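Local coordinates for hypothetical protein (Uncultured marine organism, PDB 2OP5) that is of unknown function but is a dimeric protein of ferredoxin-like fold, from a family grouped with the dimeric alpha/beta-barrel proteins, at residues F10-F15 with I102-G107; L14-T19 with I64-E69. One frame throughout, in Å; residues are numbered along the deposited sequence. Where two conformers were deposited one is given.

Contact 1 (F10-F15 with I102-G107); sequences FLNSLF and IHNNRG. With EDO (1,2-ethanediol), chain H.
The Phe10 ring sets one face over the backbone N of Gly107. Phe10 CD1 lies 3.4 Å from Gly107 O, and CZ meets Arg106 CB obliquely. At the other end, His103 CB sits over the centre of one face of the Phe15 ring. Phe15 has two deposited conformers, so this second arrangement is less certain. The Asn12 amide has CG anti to the backbone N (chi1 -169°). Its OD1 accepts Asn105 N at 3.1 Å, nearly along the C=O axis. Its ND2 donates in its own amide plane to Asn104 OD1 (3.3 Å, N-H...O 176°). The Asn105 amide reaches back, ND2 giving an in-plane bond to Ser13 O at 2.9 Å. The two amides thus replace the backbone bond expected from Asn105 N to Ser13 O. Ser13 N still donates to Asn105 O. An alanine in place of Asn12 would probably leave Asn105 N and Asn104 OD1 without these mates and open a gap beside Arg106 CG. Paired backbone bonds at Leu11-Gly107 and Phe15-His103 flank the interruption. This is the antiparallel pairing of the first and last strands of a ferredoxin-like sheet, interrupted midway in strand 102-114, where side-chain amides bridge the break.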
# COMPACT_ATOMS: atom_id res chain seq x y z
N PHE A 10 8.20 -2.32 -8.59
CA PHE A 10 8.23 -1.01 -7.97
C PHE A 10 6.85 -0.63 -7.49
O PHE A 10 5.87 -0.96 -8.15
CB PHE A 10 8.72 0.00 -8.98
CG PHE A 10 9.17 1.30 -8.38
CD1 PHE A 10 10.40 1.38 -7.75
CD2 PHE A 10 8.41 2.45 -8.51
CE1 PHE A 10 10.85 2.57 -7.24
CE2 PHE A 10 8.86 3.67 -7.98
CZ PHE A 10 10.08 3.72 -7.36
N LEU A 11 6.79 0.09 -6.38
CA LEU A 11 5.53 0.43 -5.73
C LEU A 11 5.54 1.77 -4.98
O LEU A 11 6.57 2.20 -4.45
CB LEU A 11 5.24 -0.72 -4.75
CG LEU A 11 4.09 -0.88 -3.76
CD1 LEU A 11 3.90 -2.34 -3.40
CD2 LEU A 11 4.28 -0.07 -2.50
N ASN A 12 4.39 2.44 -4.98
CA ASN A 12 4.19 3.66 -4.18
C ASN A 12 2.97 3.43 -3.31
O ASN A 12 1.90 3.11 -3.82
CB ASN A 12 3.99 4.90 -5.04
CG ASN A 12 4.04 6.20 -4.23
OD1 ASN A 12 4.37 6.22 -3.03
ND2 ASN A 12 3.75 7.31 -4.89
N SER A 13 3.15 3.53 -2.00
CA SER A 13 2.07 3.39 -1.02
C SER A 13 2.00 4.76 -0.41
O SER A 13 2.76 5.10 0.51
CB SER A 13 2.39 2.35 0.05
OG SER A 13 1.34 2.26 1.01
N LEU A 14 1.13 5.58 -0.99
CA LEU A 14 1.01 6.96 -0.57
C LEU A 14 -0.26 7.18 0.23
O LEU A 14 -1.18 6.35 0.19
CB LEU A 14 1.07 7.87 -1.79
CG LEU A 14 -0.11 8.02 -2.73
CD1 LEU A 14 -1.23 8.87 -2.14
CD2 LEU A 14 0.37 8.69 -4.02
N PHE A 15 -0.27 8.27 1.00
CA PHE A 15 -1.47 8.63 1.76
C PHE A 15 -1.66 10.15 1.81
O PHE A 15 -0.69 10.91 1.69
CB PHE A 15 -1.56 7.94 3.15
CG PHE A 15 -0.50 8.35 4.17
CD1 PHE A 15 0.70 7.65 4.28
CD2 PHE A 15 -0.73 9.40 5.05
CE1 PHE A 15 1.65 7.99 5.22
CE2 PHE A 15 0.24 9.77 6.00
CZ PHE A 15 1.43 9.06 6.08
N ILE A 102 0.65 15.01 0.43
CA ILE A 102 0.81 13.64 0.03
C ILE A 102 2.05 13.10 0.71
O ILE A 102 3.12 13.70 0.63
CB ILE A 102 0.95 13.48 -1.50
CG1 ILE A 102 -0.33 13.97 -2.19
CG2 ILE A 102 1.14 12.02 -1.87
CD1 ILE A 102 -0.40 13.67 -3.70
N HIS A 103 1.87 11.98 1.41
CA HIS A 103 2.99 11.23 1.98
C HIS A 103 3.27 10.07 1.08
O HIS A 103 2.48 9.13 1.03
CB HIS A 103 2.65 10.74 3.37
CG HIS A 103 2.65 11.84 4.38
ND1 HIS A 103 1.49 12.34 4.94
CD2 HIS A 103 3.67 12.56 4.91
CE1 HIS A 103 1.80 13.29 5.80
NE2 HIS A 103 3.12 13.46 5.79
N ASN A 104 4.36 10.16 0.33
CA ASN A 104 4.79 9.10 -0.58
C ASN A 104 5.76 8.16 0.10
O ASN A 104 6.54 8.59 0.97
CB ASN A 104 5.50 9.68 -1.81
CG ASN A 104 4.63 10.62 -2.59
OD1 ASN A 104 3.72 10.20 -3.33
ND2 ASN A 104 4.90 11.92 -2.45
N ASN A 105 5.71 6.91 -0.35
CA ASN A 105 6.57 5.83 0.12
C ASN A 105 6.85 4.94 -1.08
O ASN A 105 6.15 3.94 -1.27
CB ASN A 105 5.88 5.03 1.22
CG ASN A 105 5.59 5.88 2.45
OD1 ASN A 105 6.48 6.18 3.23
ND2 ASN A 105 4.33 6.27 2.61
N ARG A 106 7.88 5.29 -1.86
CA ARG A 106 8.24 4.56 -3.08
C ARG A 106 9.45 3.69 -2.88
O ARG A 106 10.41 4.10 -2.21
CB ARG A 106 8.62 5.50 -4.21
CG ARG A 106 7.64 6.56 -4.54
CD ARG A 106 8.16 7.41 -5.69
NE ARG A 106 7.62 8.77 -5.59
CZ ARG A 106 8.24 9.81 -5.06
NH1 ARG A 106 9.47 9.73 -4.56
NH2 ARG A 106 7.62 10.98 -5.05
N GLY A 107 9.46 2.53 -3.53
CA GLY A 107 10.59 1.62 -3.46
C GLY A 107 10.44 0.32 -4.21
O GLY A 107 9.41 0.05 -4.83
C1 EDO H . 9.19 8.38 -1.43
O1 EDO H . 9.69 7.32 -0.60
C2 EDO H . 9.93 9.68 -1.13
O2 EDO H . 9.01 10.70 -0.70

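Contact 2 (L14-T19 with I64-E69); sequences LFMDFT and ISMVFE
Leu14 and Met66 lie side by side and point the same way. Leu14 CD1 rests 3.9 Å from Met66 CB. The other methyl, Leu14 CD2, turns to Phe68 and meets ring atom CE1 obliquely at 3.7 Å. Leu14 CG lies between the backbone N and the carbonyl carbon (chi1 76°), and both branches reach the neighbouring strand. Met16 and Met66 are selenomethionines of different shape. Met66 runs extended. Met16 is bent at its last torsion (chi3 -66°), which brings CE across to Ile64 CG2 at 3.8 Å. The same Met16 CE lies 4.1 Å from Met66 SE. Ile64 uses its other branch on Phe18, with CG1 set obliquely to the ring at 3.8 Å from CE1. Leu24 and Leu28 of helix 21-28 also cover Ile64. Beneath these side chains the backbones pair antiparallel. Leu14 with Met66 and Met16 with Ile64 are hydrogen-bonded pairs, each with two N-H...O bonds. Phe15 and Ser65 form the non-hydrogen-bonded pair between them, with side chains on the opposite face, toward the second subunit. The side-chain pairs between the two segments on the Leu14 face, Phe18 with Ile64 among them, are apolar. The chemistry therefore implies division of labour: backbone bonds fix the register, while the apolar side chains pack against one another on the face that helix 21-28 covers at Ile64.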
# COMPACT_ATOMS: atom_id res chain seq x y z
N LEU A 14 1.13 5.58 -0.99
CA LEU A 14 1.01 6.96 -0.57
C LEU A 14 -0.26 7.18 0.23
O LEU A 14 -1.18 6.35 0.19
CB LEU A 14 1.07 7.87 -1.79
CG LEU A 14 -0.11 8.02 -2.73
CD1 LEU A 14 -1.23 8.87 -2.14
CD2 LEU A 14 0.37 8.69 -4.02
N PHE A 15 -0.27 8.27 1.00
CA PHE A 15 -1.47 8.63 1.76
C PHE A 15 -1.66 10.15 1.81
O PHE A 15 -0.69 10.91 1.69
CB PHE A 15 -1.56 7.94 3.15
CG PHE A 15 -0.50 8.35 4.17
CD1 PHE A 15 0.70 7.65 4.28
CD2 PHE A 15 -0.73 9.40 5.05
CE1 PHE A 15 1.65 7.99 5.22
CE2 PHE A 15 0.24 9.77 6.00
CZ PHE A 15 1.43 9.06 6.08
N MSE A 16 -2.93 10.55 1.95
CA MSE A 16 -3.33 11.96 2.02
C MSE A 16 -4.26 12.18 3.20
O MSE A 16 -5.19 11.41 3.41
CB MSE A 16 -4.09 12.41 0.78
CG MSE A 16 -3.24 12.62 -0.42
SE MSE A 16 -4.30 12.33 -2.04
CE MSE A 16 -4.57 10.51 -1.73
N ASP A 17 -4.02 13.25 3.94
CA ASP A 17 -4.78 13.61 5.13
C ASP A 17 -5.45 14.94 4.89
O ASP A 17 -4.78 15.92 4.54
CB ASP A 17 -3.86 13.73 6.33
CG ASP A 17 -3.19 12.42 6.69
OD1 ASP A 17 -3.73 11.38 6.30
OD2 ASP A 17 -2.12 12.44 7.35
N PHE A 18 -6.76 14.98 5.12
CA PHE A 18 -7.58 16.17 4.92
C PHE A 18 -7.92 16.82 6.25
O PHE A 18 -7.87 16.17 7.31
CB PHE A 18 -8.84 15.82 4.12
CG PHE A 18 -8.53 15.30 2.73
CD1 PHE A 18 -8.25 13.95 2.53
CD2 PHE A 18 -8.44 16.17 1.65
CE1 PHE A 18 -7.94 13.47 1.26
CE2 PHE A 18 -8.12 15.69 0.38
CZ PHE A 18 -7.88 14.34 0.19
N THR A 19 -8.24 18.12 6.20
CA THR A 19 -8.57 18.89 7.39
C THR A 19 -10.04 18.71 7.82
O THR A 19 -10.46 19.19 8.87
CB THR A 19 -8.28 20.40 7.21
OG1 THR A 19 -9.14 20.95 6.22
CG2 THR A 19 -6.80 20.65 6.82
N ILE A 64 -6.90 9.08 3.18
CA ILE A 64 -7.07 8.27 1.99
C ILE A 64 -5.72 7.64 1.70
O ILE A 64 -4.70 8.32 1.76
CB ILE A 64 -7.41 9.12 0.74
CG1 ILE A 64 -8.75 9.82 0.91
CG2 ILE A 64 -7.43 8.26 -0.52
CD1 ILE A 64 -9.93 8.90 1.13
N SER A 65 -5.72 6.36 1.36
CA SER A 65 -4.51 5.65 0.91
C SER A 65 -4.64 5.20 -0.54
O SER A 65 -5.74 4.85 -1.01
CB SER A 65 -4.25 4.43 1.77
OG SER A 65 -5.28 3.49 1.64
N MSE A 66 -3.51 5.25 -1.23
CA MSE A 66 -3.40 4.78 -2.58
C MSE A 66 -2.15 3.96 -2.70
O MSE A 66 -1.11 4.31 -2.16
CB MSE A 66 -3.30 5.94 -3.56
CG MSE A 66 -4.59 6.69 -3.69
SE MSE A 66 -4.54 8.10 -5.03
CE MSE A 66 -6.40 8.51 -4.85
N VAL A 67 -2.28 2.84 -3.38
CA VAL A 67 -1.15 1.98 -3.63
C VAL A 67 -1.11 1.80 -5.14
O VAL A 67 -2.09 1.33 -5.75
CB VAL A 67 -1.27 0.61 -2.92
CG1 VAL A 67 -0.07 -0.26 -3.27
CG2 VAL A 67 -1.41 0.76 -1.39
N PHE A 68 0.00 2.23 -5.75
CA PHE A 68 0.23 2.08 -7.18
C PHE A 68 1.33 1.06 -7.30
O PHE A 68 2.40 1.22 -6.67
CB PHE A 68 0.79 3.36 -7.83
CG PHE A 68 -0.11 4.57 -7.78
CD1 PHE A 68 -0.22 5.32 -6.63
CD2 PHE A 68 -0.78 4.98 -8.92
CE1 PHE A 68 -1.03 6.47 -6.59
CE2 PHE A 68 -1.59 6.12 -8.91
CZ PHE A 68 -1.71 6.87 -7.74
N GLU A 69 1.11 0.06 -8.15
CA GLU A 69 2.09 -0.99 -8.38
C GLU A 69 2.48 -1.05 -9.85
O GLU A 69 1.62 -1.05 -10.74
CB GLU A 69 1.51 -2.33 -7.94
CG GLU A 69 1.16 -2.34 -6.46
CD GLU A 69 0.71 -3.68 -5.99
OE1 GLU A 69 1.20 -4.69 -6.52
OE2 GLU A 69 -0.10 -3.72 -5.06

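In the fold
Both contacts use strand 10-17, which runs between strands 63-70 and 102-114 in the sheet. Their centres are about 8 Å apart, and they share Leu14 and Phe15. Asn12 O and Phe68 N, 2.8 Å apart, make a probable hydrogen bond from contact 1 to contact 2. On the helical face, Ile102 CG1 packs 3.7 Å from Met16 CG. The other face meets the second subunit: Phe15 packs on Phe15 of that subunit, and Val67 on its Val67. No active site is established. A 1,2-ethanediol, probably from crystallisation, accepts a bond from Arg106 N of contact 1 and is also bonded to Trp57 O of the second subunit, so it marks the dimer boundary.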